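Local coordinates for probable GGDEF family protein (Chromobacterium violaceum, PDB 3NJA), which is of unknown function but, as a PAS-domain member of the GGDEF family, probably senses a signal that regulates cyclic di-GMP synthesis, at residues Ile102-Gln105 with Gln109-His112. Numbering follows the deposited sequence.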
ATOM      1  N   ILE B 102      11.830   2.450  -2.969  1.00 54.84           N
ATOM      2  CA  ILE B 102      12.794   1.363  -2.895  1.00 51.05           C
ATOM      3  C   ILE B 102      13.170   0.877  -4.285  1.00 56.46           C
ATOM      4  O   ILE B 102      12.344   0.863  -5.185  1.00 61.03           O
ATOM      5  CB  ILE B 102      12.218   0.184  -2.127  1.00 52.33           C
ATOM      6  CG1 ILE B 102      11.457   0.696  -0.906  1.00 50.54           C
ATOM      7  CG2 ILE B 102      13.319  -0.823  -1.774  1.00 48.74           C
ATOM      8  CD1 ILE B 102      10.930  -0.400  -0.024  1.00 50.50           C
ATOM      9  N   GLN B 103      14.420   0.475  -4.456  1.00 56.84           N
ATOM     10  CA  GLN B 103      14.886  -0.018  -5.741  1.00 45.22           C
ATOM     11  C   GLN B 103      15.676  -1.291  -5.501  1.00 55.37           C
ATOM     12  O   GLN B 103      16.763  -1.264  -4.902  1.00 54.09           O
ATOM     13  CB  GLN B 103      15.725   1.039  -6.467  1.00 54.19           C
ATOM     14  CG  GLN B 103      17.162   0.629  -6.794  1.00 71.48           C
ATOM     15  CD  GLN B 103      17.429   0.566  -8.292  1.00 92.30           C
ATOM     16  OE1 GLN B 103      18.499   0.128  -8.726  1.00100.16           O
ATOM     17  NE2 GLN B 103      16.456   1.001  -9.089  1.00 93.15           N
ATOM     18  N   ARG B 104      15.112  -2.413  -5.948  1.00 59.13           N
ATOM     19  CA  ARG B 104      15.686  -3.714  -5.642  1.00 60.79           C
ATOM     20  C   ARG B 104      16.515  -4.250  -6.786  1.00 66.56           C
ATOM     21  O   ARG B 104      16.521  -3.692  -7.879  1.00 65.45           O
ATOM     22  CB  ARG B 104      14.589  -4.708  -5.276  1.00 57.38           C
ATOM     23  CG  ARG B 104      13.833  -4.306  -4.039  1.00 60.29           C
ATOM     24  CD  ARG B 104      12.885  -5.387  -3.608  1.00 62.98           C
ATOM     25  NE  ARG B 104      12.007  -4.940  -2.534  1.00 58.50           N
ATOM     26  CZ  ARG B 104      12.349  -4.929  -1.249  1.00 57.21           C
ATOM     27  NH1 ARG B 104      13.563  -5.329  -0.883  1.00 52.28           N
ATOM     28  NH2 ARG B 104      11.475  -4.523  -0.333  1.00 48.22           N
ATOM     29  N   GLN B 105      17.240  -5.323  -6.507  1.00 72.29           N
ATOM     30  CA  GLN B 105      17.947  -6.054  -7.535  1.00 77.01           C
ATOM     31  C   GLN B 105      17.053  -7.237  -7.832  1.00 87.82           C
ATOM     32  O   GLN B 105      16.187  -7.560  -7.014  1.00 89.36           O
ATOM     33  CB  GLN B 105      19.294  -6.513  -7.004  1.00 76.41           C
ATOM     34  CG  GLN B 105      19.986  -5.447  -6.164  1.00 87.66           C
ATOM     35  CD  GLN B 105      21.444  -5.763  -5.904  1.00 90.04           C
ATOM     36  OE1 GLN B 105      21.771  -6.758  -5.248  1.00 88.63           O
ATOM     37  NE2 GLN B 105      22.334  -4.916  -6.422  1.00 86.80           N
ATOM     38  N   GLN B 109      17.132  -8.063  -2.878  1.00 68.05           N
ATOM     39  CA  GLN B 109      18.069  -7.192  -2.189  1.00 72.00           C
ATOM     40  C   GLN B 109      17.850  -5.739  -2.572  1.00 71.11           C
ATOM     41  O   GLN B 109      17.775  -5.405  -3.760  1.00 69.92           O
ATOM     42  CB  GLN B 109      19.488  -7.582  -2.573  1.00 75.19           C
ATOM     43  CG  GLN B 109      20.502  -7.342  -1.490  1.00 83.45           C
ATOM     44  CD  GLN B 109      21.413  -8.535  -1.323  1.00 95.98           C
ATOM     45  OE1 GLN B 109      22.198  -8.604  -0.377  1.00100.10           O
ATOM     46  NE2 GLN B 109      21.308  -9.494  -2.247  1.00 91.30           N
ATOM     47  N   VAL B 110      17.761  -4.862  -1.578  1.00 62.84           N
ATOM     48  CA  VAL B 110      17.548  -3.459  -1.898  1.00 59.46           C
ATOM     49  C   VAL B 110      18.857  -2.786  -2.278  1.00 60.87           C
ATOM     50  O   VAL B 110      19.810  -2.770  -1.506  1.00 71.36           O
ATOM     51  CB  VAL B 110      16.815  -2.694  -0.788  1.00 56.07           C
ATOM     52  CG1 VAL B 110      16.998  -3.397   0.555  1.00 65.36           C
ATOM     53  CG2 VAL B 110      17.285  -1.241  -0.763  1.00 51.58           C
ATOM     54  N   ASP B 111      18.893  -2.258  -3.495  1.00 65.09           N
ATOM     55  CA  ASP B 111      20.084  -1.619  -4.034  1.00 72.97           C
ATOM     56  C   ASP B 111      20.204  -0.182  -3.522  1.00 66.43           C
ATOM     57  O   ASP B 111      21.227   0.208  -2.973  1.00 56.37           O
ATOM     58  CB  ASP B 111      20.034  -1.635  -5.562  1.00 84.37           C
ATOM     59  CG  ASP B 111      21.348  -1.224  -6.193  1.00 96.08           C
ATOM     60  OD1 ASP B 111      21.353  -0.241  -6.963  1.00100.79           O
ATOM     61  OD2 ASP B 111      22.377  -1.882  -5.920  1.00 98.16           O
ATOM     62  N   HIS B 112      19.144   0.593  -3.720  1.00 66.34           N
ATOM     63  CA  HIS B 112      19.086   1.969  -3.276  1.00 64.10           C
ATOM     64  C   HIS B 112      17.702   2.273  -2.754  1.00 65.69           C
ATOM     65  O   HIS B 112      16.713   1.694  -3.200  1.00 75.66           O
ATOM     66  CB  HIS B 112      19.350   2.924  -4.438  1.00 77.66           C
ATOM     67  CG  HIS B 112      20.760   2.904  -4.936  1.00 94.44           C
ATOM     68  ND1 HIS B 112      21.165   2.109  -5.987  1.00 98.47           N
ATOM     69  CD2 HIS B 112      21.856   3.593  -4.537  1.00101.31           C
ATOM     70  CE1 HIS B 112      22.455   2.302  -6.208  1.00104.28           C
ATOM     71  NE2 HIS B 112      22.898   3.197  -5.343  1.00106.91           N
TER
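Across from the single residue Gln-103 the other strand sets two, Asp-111 and His-112. The Gln-103 carbonyl oxygen takes both their N-H groups in its own plane: Asp-111 N at 2.7 Å and, more straight, His-112 N at 3.2 Å. Gln-103 N returns a bond to His-112 O, and nearer the turn Gln-105 N bonds to Gln-109 O (2.8 Å). The helix-like backbone of Asp-111, usual for the first position of a classic bulge, turns two successive N-H groups toward one carbonyl. Its CG stands anti to the backbone N (chi1 -169°), bringing OD2 3.1 Å from Gln-105 NE2. Amide and carboxylate planes are nearly parallel (13° apart) but offset, and the side chains cross at about a right angle. OD1 accepts a weak bond from His-112 ND1, so a short acid suits this partly exposed place between amide and ring. Gln-105 and Gln-109 point the same way side by side, Gln-105 OE1 3.6 Å from Gln-109 CB, their amide planes 76° apart.

Branched, apolar Ile-102 and Val-110 suit their buried places, Ile-102 CG2 meeting Val-110 CB at 4.1 Å. The long, extended Arg-104 carries its guanidinium to Gly-108 O and to Val-74 O of the second subunit, with Ile-102 CG2 over one face. His-112 also pairs with a strand of that subunit, continuing the sheet. The arrangement is a classic beta bulge at the turn end of an antiparallel hairpin, joining strands 93-104 and 110-119 of the PAS-fold sheet.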